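Local coordinates for protein dihydropteridine reductase (Caenorhabditis elegans, PDB 1OOE) that probably reduces quinonoid dihydrobiopterin to tetrahydrobiopterin with NADH or NADPH, working as a homodimeric short-chain dehydrogenase/reductase, at residues I110-A115 and G123-T128; S199-H204 and L222-E227. One frame throughout, in Å; residues are numbered along the deposited sequence.

Contact 1 (I110-A115 and G123-T128)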
ATOM      1  N   ILE A 110      -1.929   3.692  12.544  1.00  7.83           N
ATOM      2  CA  ILE A 110      -1.870   4.154  13.929  1.00  9.60           C
ATOM      3  C   ILE A 110      -3.244   3.985  14.576  1.00  9.35           C
ATOM      4  O   ILE A 110      -3.346   3.657  15.761  1.00 10.00           O
ATOM      5  CB  ILE A 110      -1.390   5.627  14.009  1.00  9.87           C
ATOM      6  CG1 ILE A 110       0.068   5.706  13.545  1.00  9.06           C
ATOM      7  CG2 ILE A 110      -1.511   6.149  15.442  1.00  9.25           C
ATOM      8  CD1 ILE A 110       0.649   7.103  13.511  1.00 11.59           C
ATOM      9  N   ALA A 111      -4.309   4.183  13.801  1.00  8.91           N
ATOM     10  CA  ALA A 111      -5.653   3.996  14.343  1.00  9.46           C
ATOM     11  C   ALA A 111      -5.802   2.527  14.752  1.00  9.87           C
ATOM     12  O   ALA A 111      -6.368   2.215  15.808  1.00  6.75           O
ATOM     13  CB  ALA A 111      -6.712   4.369  13.295  1.00  9.83           C
ATOM     14  N   ALA A 112      -5.286   1.624  13.920  1.00  8.28           N
ATOM     15  CA  ALA A 112      -5.360   0.196  14.215  1.00  8.70           C
ATOM     16  C   ALA A 112      -4.573  -0.121  15.487  1.00  9.30           C
ATOM     17  O   ALA A 112      -5.041  -0.868  16.342  1.00  8.94           O
ATOM     18  CB  ALA A 112      -4.817  -0.621  13.038  1.00  8.52           C
ATOM     19  N   LYS A 113      -3.375   0.448  15.605  1.00  8.61           N
ATOM     20  CA  LYS A 113      -2.542   0.226  16.787  1.00  9.71           C
ATOM     21  C   LYS A 113      -3.289   0.689  18.037  1.00  9.66           C
ATOM     22  O   LYS A 113      -3.245   0.030  19.079  1.00 10.39           O
ATOM     23  CB  LYS A 113      -1.217   0.994  16.661  1.00 11.99           C
ATOM     24  CG  LYS A 113      -0.228   0.725  17.802  1.00 10.58           C
ATOM     25  CD  LYS A 113       0.205  -0.737  17.835  1.00 15.84           C
ATOM     26  CE  LYS A 113       1.111  -1.022  19.026  1.00 13.46           C
ATOM     27  NZ  LYS A 113       1.662  -2.402  18.976  1.00 17.81           N
ATOM     28  N   LEU A 114      -3.970   1.828  17.935  1.00 10.10           N
ATOM     29  CA  LEU A 114      -4.730   2.354  19.065  1.00 10.57           C
ATOM     30  C   LEU A 114      -5.835   1.379  19.459  1.00 11.95           C
ATOM     31  O   LEU A 114      -6.088   1.159  20.643  1.00 13.83           O
ATOM     32  CB  LEU A 114      -5.340   3.715  18.711  1.00 10.37           C
ATOM     33  CG  LEU A 114      -4.363   4.893  18.662  1.00  9.74           C
ATOM     34  CD1 LEU A 114      -5.025   6.103  18.004  1.00 11.34           C
ATOM     35  CD2 LEU A 114      -3.910   5.227  20.071  1.00 12.00           C
ATOM     36  N   ALA A 115      -6.479   0.782  18.460  1.00 11.23           N
ATOM     37  CA  ALA A 115      -7.565  -0.163  18.706  1.00 12.26           C
ATOM     38  C   ALA A 115      -7.104  -1.425  19.429  1.00 12.92           C
ATOM     39  O   ALA A 115      -7.772  -1.901  20.347  1.00 13.27           O
ATOM     40  CB  ALA A 115      -8.235  -0.537  17.387  1.00 12.21           C
ATOM     41  N   GLY A 123     -15.873  -4.018  20.421  1.00  9.07           N
ATOM     42  CA  GLY A 123     -15.932  -2.656  19.914  1.00  8.43           C
ATOM     43  C   GLY A 123     -15.799  -2.552  18.408  1.00  8.99           C
ATOM     44  O   GLY A 123     -15.670  -3.564  17.725  1.00 10.73           O
ATOM     45  N   LEU A 124     -15.813  -1.323  17.895  1.00  9.15           N
ATOM     46  CA  LEU A 124     -15.720  -1.083  16.458  1.00  9.04           C
ATOM     47  C   LEU A 124     -14.550  -0.209  16.017  1.00  9.08           C
ATOM     48  O   LEU A 124     -14.295   0.839  16.604  1.00  8.14           O
ATOM     49  CB  LEU A 124     -17.013  -0.422  15.963  1.00 10.45           C
ATOM     50  CG  LEU A 124     -17.027   0.112  14.527  1.00 11.56           C
ATOM     51  CD1 LEU A 124     -16.986  -1.047  13.552  1.00 11.38           C
ATOM     52  CD2 LEU A 124     -18.276   0.960  14.298  1.00 11.17           C
ATOM     53  N   LEU A 125     -13.838  -0.662  14.986  1.00  7.48           N
ATOM     54  CA  LEU A 125     -12.757   0.119  14.392  1.00  7.46           C
ATOM     55  C   LEU A 125     -13.246   0.407  12.975  1.00  7.85           C
ATOM     56  O   LEU A 125     -13.603  -0.518  12.240  1.00  8.30           O
ATOM     57  CB  LEU A 125     -11.441  -0.665  14.316  1.00  7.91           C
ATOM     58  CG  LEU A 125     -10.384  -0.046  13.379  1.00  7.38           C
ATOM     59  CD1 LEU A 125      -9.899   1.290  13.938  1.00  8.89           C
ATOM     60  CD2 LEU A 125      -9.211  -1.008  13.213  1.00  8.84           C
ATOM     61  N   GLN A 126     -13.301   1.679  12.603  1.00  6.62           N
ATOM     62  CA  GLN A 126     -13.731   2.047  11.257  1.00  6.29           C
ATOM     63  C   GLN A 126     -12.601   2.777  10.548  1.00  5.84           C
ATOM     64  O   GLN A 126     -11.964   3.664  11.118  1.00  8.01           O
ATOM     65  CB  GLN A 126     -14.986   2.926  11.318  1.00  7.49           C
ATOM     66  CG  GLN A 126     -15.361   3.596   9.998  1.00  7.35           C
ATOM     67  CD  GLN A 126     -14.784   4.993   9.883  1.00  9.10           C
ATOM     68  OE1 GLN A 126     -14.866   5.781  10.827  1.00 10.82           O
ATOM     69  NE2 GLN A 126     -14.207   5.317   8.723  1.00  9.50           N
ATOM     70  N   LEU A 127     -12.343   2.373   9.310  1.00  6.09           N
ATOM     71  CA  LEU A 127     -11.294   2.980   8.500  1.00  6.14           C
ATOM     72  C   LEU A 127     -11.929   3.529   7.231  1.00  5.64           C
ATOM     73  O   LEU A 127     -13.075   3.208   6.902  1.00  5.40           O
ATOM     74  CB  LEU A 127     -10.227   1.945   8.125  1.00  7.18           C
ATOM     75  CG  LEU A 127      -9.523   1.200   9.264  1.00  6.78           C
ATOM     76  CD1 LEU A 127      -8.555   0.189   8.672  1.00  7.73           C
ATOM     77  CD2 LEU A 127      -8.791   2.188  10.173  1.00  6.86           C
ATOM     78  N   THR A 128     -11.178   4.347   6.511  1.00  6.56           N
ATOM     79  CA  THR A 128     -11.693   4.926   5.283  1.00  7.66           C
ATOM     80  C   THR A 128     -10.885   4.448   4.087  1.00  7.02           C
ATOM     81  O   THR A 128      -9.683   4.685   4.010  1.00  7.91           O
ATOM     82  CB  THR A 128     -11.664   6.459   5.353  1.00  9.75           C
ATOM     83  OG1 THR A 128     -12.446   6.898   6.474  1.00  9.22           O
ATOM     84  CG2 THR A 128     -12.251   7.061   4.080  1.00 11.04           C
TER
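L125 swings its CG away from the backbone N (chi1 165°), and chi2 of 67° then spreads the two methyls of the fork over the alanines A111, A112 and A115 of the helix. L125 CD1 takes the A111–A115 side: it sits 4.1 Å from the carbonyl O of A111 and 4.2 Å from CB of A115. The other methyl, L125 CD2, goes to A112, where it rests 4.2 Å from CA and about as near to the methyl CB. L127 adds a second, smaller touch. Its CB does not aim straight at the helix, but the end of the side chain bends closer, and its CD2 stops 4.3 Å from CB of A111. Everything that meets here is apolar apart from the A111 carbonyl, whose O also accepts the backbone N of A115 one turn on, at 3.0 Å. This is the second half of a beta-alpha-beta crossover in the Rossmann-type sheet: strand 73-78 leads into helix 93-118, which comes back along strand 123-128. The axes of segments 110-115 and 123-128 run antiparallel at 176° and approach to 9.3 Å, with alanine methyls and a little of the backbone as the helix's share of the interface. C78 and V76 of strand 73-78 continue the same apolar layer beside A111 and L125. On the helix's far side, K113 NZ is hydrogen-bonded to S90 O of the second subunit.

Contact 2 (S199-H204 and L222-E227)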
ATOM      1  N   SER A 199     -24.576  12.944   7.777  1.00 13.31           N
ATOM      2  CA  SER A 199     -25.365  12.338   8.847  1.00 14.18           C
ATOM      3  C   SER A 199     -25.643  10.855   8.609  1.00 14.08           C
ATOM      4  O   SER A 199     -25.835  10.097   9.559  1.00 13.30           O
ATOM      5  CB  SER A 199     -26.693  13.086   9.024  1.00 15.63           C
ATOM      6  OG  SER A 199     -27.514  12.977   7.873  1.00 18.62           O
ATOM      7  N   PHE A 200     -25.671  10.439   7.347  1.00 13.87           N
ATOM      8  CA  PHE A 200     -25.917   9.038   7.026  1.00 13.68           C
ATOM      9  C   PHE A 200     -24.794   8.208   7.636  1.00 12.40           C
ATOM     10  O   PHE A 200     -25.030   7.130   8.182  1.00 12.99           O
ATOM     11  CB  PHE A 200     -25.931   8.830   5.512  1.00 14.72           C
ATOM     12  CG  PHE A 200     -26.297   7.429   5.091  1.00 12.80           C
ATOM     13  CD1 PHE A 200     -27.608   6.972   5.202  1.00 13.90           C
ATOM     14  CD2 PHE A 200     -25.333   6.572   4.569  1.00 13.42           C
ATOM     15  CE1 PHE A 200     -27.953   5.681   4.794  1.00 12.62           C
ATOM     16  CE2 PHE A 200     -25.665   5.277   4.158  1.00 12.35           C
ATOM     17  CZ  PHE A 200     -26.982   4.832   4.272  1.00 13.21           C
ATOM     18  N   ILE A 201     -23.572   8.727   7.533  1.00 12.53           N
ATOM     19  CA  ILE A 201     -22.393   8.056   8.066  1.00 12.56           C
ATOM     20  C   ILE A 201     -22.368   8.089   9.595  1.00 13.06           C
ATOM     21  O   ILE A 201     -22.171   7.055  10.241  1.00 12.63           O
ATOM     22  CB  ILE A 201     -21.090   8.707   7.524  1.00 12.28           C
ATOM     23  CG1 ILE A 201     -21.083   8.654   5.992  1.00 15.25           C
ATOM     24  CG2 ILE A 201     -19.872   7.995   8.094  1.00 11.78           C
ATOM     25  CD1 ILE A 201     -21.107   7.256   5.422  0.50 13.47           C
ATOM     26  N   SER A 202     -22.575   9.269  10.175  1.00 12.59           N
ATOM     27  CA  SER A 202     -22.563   9.406  11.629  1.00 12.03           C
ATOM     28  C   SER A 202     -23.609   8.496  12.259  1.00 12.92           C
ATOM     29  O   SER A 202     -23.347   7.841  13.270  1.00 12.05           O
ATOM     30  CB  SER A 202     -22.830  10.859  12.037  1.00 12.35           C
ATOM     31  OG  SER A 202     -21.837  11.724  11.516  0.50  8.70           O
ATOM     32  N   GLU A 203     -24.791   8.459  11.653  1.00 12.25           N
ATOM     33  CA  GLU A 203     -25.875   7.623  12.147  1.00 12.58           C
ATOM     34  C   GLU A 203     -25.506   6.143  12.110  1.00 13.64           C
ATOM     35  O   GLU A 203     -25.781   5.406  13.062  1.00 12.72           O
ATOM     36  CB  GLU A 203     -27.147   7.878  11.334  1.00 14.80           C
ATOM     37  CG  GLU A 203     -27.907   9.122  11.775  1.00 16.58           C
ATOM     38  CD  GLU A 203     -28.937   9.575  10.759  1.00 18.13           C
ATOM     39  OE1 GLU A 203     -29.527   8.709  10.079  1.00 21.22           O
ATOM     40  OE2 GLU A 203     -29.167  10.796  10.647  1.00 22.04           O
ATOM     41  N   HIS A 204     -24.875   5.697  11.026  1.00 12.00           N
ATOM     42  CA  HIS A 204     -24.497   4.294  10.954  1.00 12.16           C
ATOM     43  C   HIS A 204     -23.383   3.950  11.928  1.00 11.51           C
ATOM     44  O   HIS A 204     -23.365   2.855  12.490  1.00 12.23           O
ATOM     45  CB  HIS A 204     -24.112   3.895   9.526  1.00 12.68           C
ATOM     46  CG  HIS A 204     -25.292   3.575   8.662  1.00 12.26           C
ATOM     47  ND1 HIS A 204     -26.142   4.544   8.173  1.00 13.01           N
ATOM     48  CD2 HIS A 204     -25.797   2.388   8.248  1.00 13.01           C
ATOM     49  CE1 HIS A 204     -27.119   3.967   7.495  1.00 15.06           C
ATOM     50  NE2 HIS A 204     -26.934   2.659   7.527  1.00 15.00           N
ATOM     51  N   LEU A 222     -17.232  -1.290   2.383  1.00  9.51           N
ATOM     52  CA  LEU A 222     -18.582  -0.781   2.145  1.00  9.11           C
ATOM     53  C   LEU A 222     -18.715   0.409   1.201  1.00 10.43           C
ATOM     54  O   LEU A 222     -18.424   1.542   1.579  1.00 10.79           O
ATOM     55  CB  LEU A 222     -19.209  -0.422   3.495  1.00  9.85           C
ATOM     56  CG  LEU A 222     -19.097  -1.526   4.556  1.00 10.00           C
ATOM     57  CD1 LEU A 222     -19.458  -0.968   5.933  1.00  9.35           C
ATOM     58  CD2 LEU A 222     -20.003  -2.693   4.193  1.00 11.11           C
ATOM     59  N   LYS A 223     -19.176   0.148  -0.019  1.00  9.75           N
ATOM     60  CA  LYS A 223     -19.361   1.217  -0.996  1.00 11.35           C
ATOM     61  C   LYS A 223     -20.690   1.906  -0.693  1.00 12.60           C
ATOM     62  O   LYS A 223     -21.736   1.259  -0.608  1.00 12.23           O
ATOM     63  CB  LYS A 223     -19.362   0.645  -2.417  1.00 11.61           C
ATOM     64  CG  LYS A 223     -19.413   1.698  -3.516  1.00 12.51           C
ATOM     65  CD  LYS A 223     -19.249   1.047  -4.880  1.00 13.53           C
ATOM     66  CE  LYS A 223     -19.294   2.064  -6.010  1.00 15.26           C
ATOM     67  NZ  LYS A 223     -19.093   1.396  -7.328  1.00 17.11           N
ATOM     68  N   ILE A 224     -20.645   3.222  -0.528  1.00 10.84           N
ATOM     69  CA  ILE A 224     -21.840   3.977  -0.200  1.00 11.50           C
ATOM     70  C   ILE A 224     -22.254   4.890  -1.344  1.00 12.11           C
ATOM     71  O   ILE A 224     -21.486   5.751  -1.778  1.00 12.07           O
ATOM     72  CB  ILE A 224     -21.611   4.799   1.077  1.00 12.65           C
ATOM     73  CG1 ILE A 224     -21.201   3.849   2.209  1.00 12.29           C
ATOM     74  CG2 ILE A 224     -22.878   5.567   1.446  1.00 14.16           C
ATOM     75  CD1 ILE A 224     -20.876   4.538   3.517  1.00 12.64           C
ATOM     76  N   THR A 225     -23.474   4.684  -1.826  1.00 13.71           N
ATOM     77  CA  THR A 225     -24.011   5.464  -2.932  1.00 13.97           C
ATOM     78  C   THR A 225     -25.365   6.083  -2.598  1.00 15.89           C
ATOM     79  O   THR A 225     -26.090   5.606  -1.722  1.00 16.51           O
ATOM     80  CB  THR A 225     -24.170   4.582  -4.189  1.00 15.82           C
ATOM     81  OG1 THR A 225     -25.003   3.458  -3.880  1.00 16.12           O
ATOM     82  CG2 THR A 225     -22.812   4.077  -4.664  1.00 13.87           C
ATOM     83  N   THR A 226     -25.702   7.156  -3.304  1.00 14.99           N
ATOM     84  CA  THR A 226     -26.970   7.840  -3.101  1.00 17.36           C
ATOM     85  C   THR A 226     -27.593   8.115  -4.465  1.00 19.19           C
ATOM     86  O   THR A 226     -26.931   8.625  -5.364  1.00 19.07           O
ATOM     87  CB  THR A 226     -26.774   9.178  -2.351  1.00 17.11           C
ATOM     88  OG1 THR A 226     -26.110   8.933  -1.104  1.00 14.08           O
ATOM     89  CG2 THR A 226     -28.122   9.839  -2.070  1.00 16.97           C
ATOM     90  N   GLU A 227     -28.862   7.750  -4.616  1.00 22.41           N
ATOM     91  CA  GLU A 227     -29.583   7.960  -5.869  1.00 25.56           C
ATOM     92  C   GLU A 227     -31.026   8.302  -5.536  1.00 25.89           C
ATOM     93  O   GLU A 227     -31.661   7.617  -4.735  1.00 26.80           O
ATOM     94  CB  GLU A 227     -29.538   6.700  -6.733  1.00 27.52           C
ATOM     95  CG  GLU A 227     -30.232   6.856  -8.077  1.00 32.62           C
ATOM     96  CD  GLU A 227     -30.238   5.572  -8.880  1.00 35.95           C
ATOM     97  OE1 GLU A 227     -29.143   5.057  -9.191  1.00 36.85           O
ATOM     98  OE2 GLU A 227     -31.338   5.076  -9.199  1.00 38.61           O
TER
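The last helix of the chain, 198-210, lies against strand 221-227, the final parallel strand of the Rossmann-type sheet, and the two meet through F200, I201 and I224. I224 points its CB at the helix and divides the work between its branches. I224 CG2 meets the F200 ring obliquely along the CD2–CE2 side, 3.9 Å from F200 CE2, while CD1 reaches the end of I201. With CG1 anti to the carbonyl carbon and chi2 of 177°, the I224 chain is fully extended, which carries CD1 across to the helix. The I201 CD1–I224 CD1 distance of 3.3 Å is doubtful, since I201 was modelled in two conformers. F200 is braced from within the helix: H204 CE1 lies 3.2 Å above one face of its ring, offset toward the rim. H204 is itself held by ND1 donating to F200 O (2.8 Å, N-H...O 151°), and its backbone N reaches the same oxygen from the opposite face of the carbonyl plane. I233 of the antiparallel end strand packs on F200, and L15 of helix 14-25 on I201. Helix residues laid over an isoleucine of a parallel strand near the sheet's edge are the alpha/beta packing of a short-chain dehydrogenase/reductase.

From the N terminus the chain first builds strands 4-9, 28-34 and 43-46, then crosses back to strand 73-78 in the middle of the sheet. Contact 1 closes a tight loop next, with seven residues between its segments, as helix 93-118 turns into strand 123-128. Strand 169-175 follows, and only then does contact 2 open; with 17 residues between its segments, it joins helix 198-210 to strand 221-227. The two loops are therefore in series, neither nesting nor crossing. They rest on opposite faces of one sheet, two strands apart, with centres about 19 Å from each other: contact 1 beside helix 53-68, contact 2 beside helix 14-25.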